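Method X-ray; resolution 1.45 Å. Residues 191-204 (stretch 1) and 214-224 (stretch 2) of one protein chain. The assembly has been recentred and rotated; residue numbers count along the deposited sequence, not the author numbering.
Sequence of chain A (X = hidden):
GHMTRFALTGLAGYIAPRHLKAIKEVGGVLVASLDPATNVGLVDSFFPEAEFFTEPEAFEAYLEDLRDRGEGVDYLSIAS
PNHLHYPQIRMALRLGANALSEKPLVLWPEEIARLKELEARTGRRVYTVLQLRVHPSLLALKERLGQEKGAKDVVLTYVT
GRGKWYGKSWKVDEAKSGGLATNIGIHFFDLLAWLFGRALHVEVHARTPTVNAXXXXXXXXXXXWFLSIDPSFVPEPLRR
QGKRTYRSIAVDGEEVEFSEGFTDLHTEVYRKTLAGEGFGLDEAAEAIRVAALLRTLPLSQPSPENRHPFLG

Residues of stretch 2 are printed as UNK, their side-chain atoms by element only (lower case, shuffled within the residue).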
# COMPACT_ATOMS: atom_id res chain seq x y z
N LEU A 191 15.72 28.33 11.78
CA LEU A 191 15.56 29.74 12.10
C LEU A 191 16.69 30.20 13.01
O LEU A 191 17.31 31.25 12.77
CB LEU A 191 14.20 29.95 12.81
CG LEU A 191 13.97 31.35 13.39
CD1 LEU A 191 14.00 32.44 12.31
CD2 LEU A 191 12.64 31.38 14.16
N LEU A 192 16.96 29.41 14.04
CA LEU A 192 17.99 29.79 15.01
C LEU A 192 19.38 29.76 14.40
O LEU A 192 20.19 30.63 14.73
CB LEU A 192 17.96 28.85 16.21
CG LEU A 192 16.67 28.98 17.04
CD1 LEU A 192 16.57 27.81 18.03
CD2 LEU A 192 16.51 30.35 17.77
N ALA A 193 19.69 28.80 13.53
CA ALA A 193 20.99 28.75 12.86
C ALA A 193 21.14 29.96 11.94
O ALA A 193 22.22 30.57 11.85
CB ALA A 193 21.15 27.41 12.08
N TRP A 194 20.09 30.28 11.20
CA TRP A 194 20.08 31.45 10.32
C TRP A 194 20.33 32.76 11.08
O TRP A 194 21.14 33.60 10.64
CB TRP A 194 18.73 31.49 9.60
CG TRP A 194 18.47 32.59 8.65
CD1 TRP A 194 19.19 32.91 7.53
CD2 TRP A 194 17.31 33.44 8.64
NE1 TRP A 194 18.56 33.93 6.86
CE2 TRP A 194 17.38 34.24 7.49
CE3 TRP A 194 16.18 33.54 9.46
CZ2 TRP A 194 16.42 35.21 7.20
CZ3 TRP A 194 15.21 34.49 9.16
CH2 TRP A 194 15.34 35.31 8.03
N LEU A 195 19.68 32.94 12.23
CA LEU A 195 19.87 34.15 13.02
C LEU A 195 21.17 34.16 13.81
O LEU A 195 21.80 35.22 13.91
CB LEU A 195 18.72 34.31 14.00
CG LEU A 195 17.31 34.46 13.39
CD1 LEU A 195 16.28 34.47 14.53
CD2 LEU A 195 17.23 35.77 12.58
N PHE A 196 21.58 33.02 14.34
CA PHE A 196 22.56 32.99 15.43
C PHE A 196 23.76 32.08 15.19
O PHE A 196 24.64 31.97 16.04
CB PHE A 196 21.91 32.61 16.75
CG PHE A 196 20.77 33.49 17.17
CD1 PHE A 196 20.97 34.86 17.35
CD2 PHE A 196 19.50 32.97 17.38
CE1 PHE A 196 19.92 35.68 17.77
CE2 PHE A 196 18.46 33.75 17.79
CZ PHE A 196 18.65 35.13 17.98
N GLY A 197 23.81 31.42 14.04
CA GLY A 197 24.97 30.57 13.76
C GLY A 197 25.04 29.16 14.30
O GLY A 197 24.02 28.54 14.58
N ARG A 198 26.25 28.63 14.42
CA ARG A 198 26.47 27.23 14.65
C ARG A 198 26.26 26.92 16.13
O ARG A 198 26.58 27.75 17.01
CB ARG A 198 27.92 26.89 14.29
CG ARG A 198 28.29 25.40 14.37
CD ARG A 198 29.81 25.14 14.23
NE ARG A 198 30.12 23.72 14.35
CZ ARG A 198 30.11 22.87 13.33
NH1 ARG A 198 29.81 23.29 12.11
NH2 ARG A 198 30.40 21.59 13.52
N ALA A 199 25.79 25.72 16.42
CA ALA A 199 25.61 25.29 17.78
C ALA A 199 26.90 24.74 18.38
O ALA A 199 27.43 23.69 17.97
CB ALA A 199 24.47 24.26 17.89
N LEU A 200 27.38 25.42 19.41
CA LEU A 200 28.56 24.95 20.13
C LEU A 200 28.24 23.88 21.15
O LEU A 200 29.08 23.04 21.46
CB LEU A 200 29.17 26.18 20.83
CG LEU A 200 29.40 27.42 19.97
CD1 LEU A 200 30.06 28.50 20.84
CD2 LEU A 200 30.30 27.09 18.78
N HIS A 201 27.02 23.88 21.67
CA HIS A 201 26.63 22.94 22.71
C HIS A 201 25.15 22.68 22.55
O HIS A 201 24.38 23.60 22.29
CB HIS A 201 26.94 23.53 24.10
CG HIS A 201 26.43 22.71 25.25
ND1 HIS A 201 26.92 21.46 25.56
CD2 HIS A 201 25.54 23.01 26.22
CE1 HIS A 201 26.33 21.01 26.65
NE2 HIS A 201 25.49 21.93 27.07
N VAL A 202 24.75 21.42 22.65
CA VAL A 202 23.33 21.06 22.56
C VAL A 202 22.93 20.19 23.74
O VAL A 202 23.71 19.30 24.14
CB VAL A 202 23.09 20.20 21.30
CG1 VAL A 202 21.60 19.78 21.24
CG2 VAL A 202 23.43 20.99 20.06
N GLU A 203 21.78 20.46 24.35
CA GLU A 203 21.22 19.62 25.43
C GLU A 203 19.77 19.28 25.12
O GLU A 203 19.04 20.11 24.57
CB GLU A 203 21.17 20.35 26.79
CG GLU A 203 22.50 20.87 27.21
CD GLU A 203 22.50 21.64 28.51
OE1 GLU A 203 21.47 21.81 29.21
OE2 GLU A 203 23.59 22.13 28.82
N VAL A 204 19.32 18.11 25.55
CA VAL A 204 17.90 17.78 25.47
C VAL A 204 17.45 17.41 26.86
O VAL A 204 18.15 16.63 27.55
CB VAL A 204 17.61 16.71 24.42
CG1 VAL A 204 18.37 15.41 24.72
CG2 VAL A 204 16.13 16.41 24.36
N UNK A 214 14.82 21.56 25.26
CA UNK A 214 16.25 21.53 25.54
C UNK A 214 16.86 22.92 25.53
O UNK A 214 16.18 23.92 25.75
N UNK A 215 18.16 22.95 25.31
CA UNK A 215 18.96 24.19 25.34
C UNK A 215 20.01 24.12 24.25
O UNK A 215 20.54 23.03 23.95
c UNK A 215 21.97 25.23 26.75
c UNK A 215 19.65 24.27 26.71
c UNK A 215 22.30 27.55 27.22
c UNK A 215 20.96 27.76 27.34
c UNK A 215 20.10 26.70 27.18
o UNK A 215 23.21 28.59 27.42
c UNK A 215 20.61 25.42 26.90
c UNK A 215 22.85 26.33 26.93
N UNK A 216 20.33 25.24 23.62
CA UNK A 216 21.43 25.34 22.68
C UNK A 216 22.31 26.50 23.11
O UNK A 216 21.80 27.56 23.45
c UNK A 216 20.59 23.48 20.24
c UNK A 216 19.15 25.41 19.52
c UNK A 216 20.97 25.69 21.26
c UNK A 216 19.87 24.77 20.71
N UNK A 217 23.61 26.34 22.96
CA UNK A 217 24.51 27.49 22.92
C UNK A 217 24.96 27.67 21.49
O UNK A 217 25.66 26.79 20.97
o UNK A 217 28.39 27.03 24.69
o UNK A 217 28.81 29.15 24.53
c UNK A 217 28.04 28.19 24.40
c UNK A 217 25.71 27.24 23.84
c UNK A 217 26.65 28.47 23.85
N UNK A 218 24.56 28.77 20.87
CA UNK A 218 24.94 29.08 19.49
C UNK A 218 25.94 30.22 19.49
O UNK A 218 26.09 30.94 20.51
c UNK A 218 23.71 29.53 18.68
c UNK A 218 22.83 27.13 18.43
c UNK A 218 22.51 28.57 18.81
c UNK A 218 21.27 29.14 18.11
N UNK A 219 26.64 30.40 18.38
CA UNK A 219 27.59 31.51 18.27
C UNK A 219 26.96 32.82 18.73
O UNK A 219 27.61 33.57 19.49
o UNK A 219 28.48 30.39 14.10
c UNK A 219 29.00 30.52 16.44
c UNK A 219 29.36 30.59 14.96
o UNK A 219 30.53 30.91 14.64
c UNK A 219 28.06 31.65 16.83
N UNK A 220 25.71 33.10 18.37
CA UNK A 220 25.09 34.39 18.65
C UNK A 220 23.99 34.38 19.69
O UNK A 220 23.30 35.38 19.87
N UNK A 221 23.75 33.25 20.36
CA UNK A 221 22.65 33.20 21.33
C UNK A 221 22.74 32.01 22.25
O UNK A 221 23.24 30.96 21.88
c UNK A 221 21.30 33.11 20.60
N UNK A 222 22.12 32.15 23.42
CA UNK A 222 21.82 31.00 24.28
C UNK A 222 20.32 30.81 24.19
O UNK A 222 19.55 31.75 24.37
c UNK A 222 23.72 31.53 25.89
c UNK A 222 24.37 34.57 26.96
n UNK A 222 23.61 33.56 27.37
n UNK A 222 23.90 35.80 27.09
c UNK A 222 22.19 31.34 25.74
n UNK A 222 25.58 34.38 26.46
c UNK A 222 24.05 32.16 27.28
N UNK A 223 19.85 29.61 23.87
CA UNK A 223 18.44 29.40 23.54
C UNK A 223 17.82 28.32 24.39
O UNK A 223 18.35 27.21 24.42
c UNK A 223 16.77 28.95 21.64
c UNK A 223 19.07 29.93 21.14
c UNK A 223 18.27 28.98 22.05
N UNK A 224 16.72 28.60 25.08
CA UNK A 224 15.94 27.54 25.74
C UNK A 224 14.79 27.27 24.79
O UNK A 224 14.10 28.23 24.39
n UNK A 224 14.49 32.06 30.13
n UNK A 224 15.63 30.20 29.32
c UNK A 224 14.83 30.76 30.21
n UNK A 224 14.27 29.98 31.14
c UNK A 224 16.58 28.30 28.07
c UNK A 224 15.43 28.03 27.09
c UNK A 224 16.05 28.81 29.39

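Position 214 has no side-chain atoms. Its CA lies 4.1 Å from Val204 CA and 3.3 Å from Glu203 O. A CB built here would fall 2.1 Å from Glu203 O, a clash. This is Gly214.

Position 215 has one carbon, then a six-carbon ring bearing one oxygen. The ring edge meets the His201 ring edge. It is Tyr215. Its CD2 is 4.2 Å from His201 CD2. Its backbone pairs with Glu203, N to Glu203 O at 3.1 Å and O to Glu203 N at 2.9 Å.

Position 216 carries four carbons, forked at the second. One tip reaches Leu192 and another Val202. The fork after a single carbon gives Leu216. Its CD1 is 3.8 Å from Leu192 CD1, and its CD2 is 3.8 Å from Val202 CG2.

Position 217 has three carbons, the third carrying two oxygens, one of them 3.8 Å from His201 CB. It is Glu217. Its N donates to His201 O at 2.9 Å. Its O accepts from Leu200 N at 2.7 Å and from His201 N at 3.3 Å. This double acceptance marks the beta bulge, where the register shifts by one.

Position 218 again has four carbons forked at the second, packed against Leu192, Phe196 and Ala199. It is Leu218. Its CD2 lies 3.3 Å from Ala199 CB, and its CD1 lies 3.8 Å from both Leu192 CB and Phe196 CB.

Position 219 has three carbons, the last with two oxygens, one near the backbone of Arg198. It is Glu219. Its OE1 accepts from Arg198 N at 2.9 Å, nearly straight at 176°. Its own N donates to Arg198 O at 3.0 Å.

Position 220 has no side-chain atoms. Its N donates to Phe196 O at 2.8 Å. A CB would sit tightly, 3.3 Å from Phe196 O. It is Gly220.

Position 221 has one carbon, over one face of the Phe196 ring. It is Ala221. Its CB lies 3.6 Å from the centroid of the Phe196 ring, a CH-pi contact.

Position 222 has three carbons, a nitrogen and a carbon with two more nitrogens. It does not touch stretch 1. It is Arg222.

Position 223 has one carbon carrying two others, one touching Leu192. It is Val223. Its CG1 is 3.8 Å from Leu192 CD1.

Position 224 repeats the pattern of 222, also out of reach: Arg224.

The contact combines an antiparallel strand pairing with helix packing. Leu192 and Phe196 cover Leu216, Leu218, Ala221 and Val223. Where the helix ends, Gly220 and Glu219 bind the backbone of Phe196 and Arg198, tying the turn to the loop.

Stretch 2, residues 214-224: GYLELEGARVR
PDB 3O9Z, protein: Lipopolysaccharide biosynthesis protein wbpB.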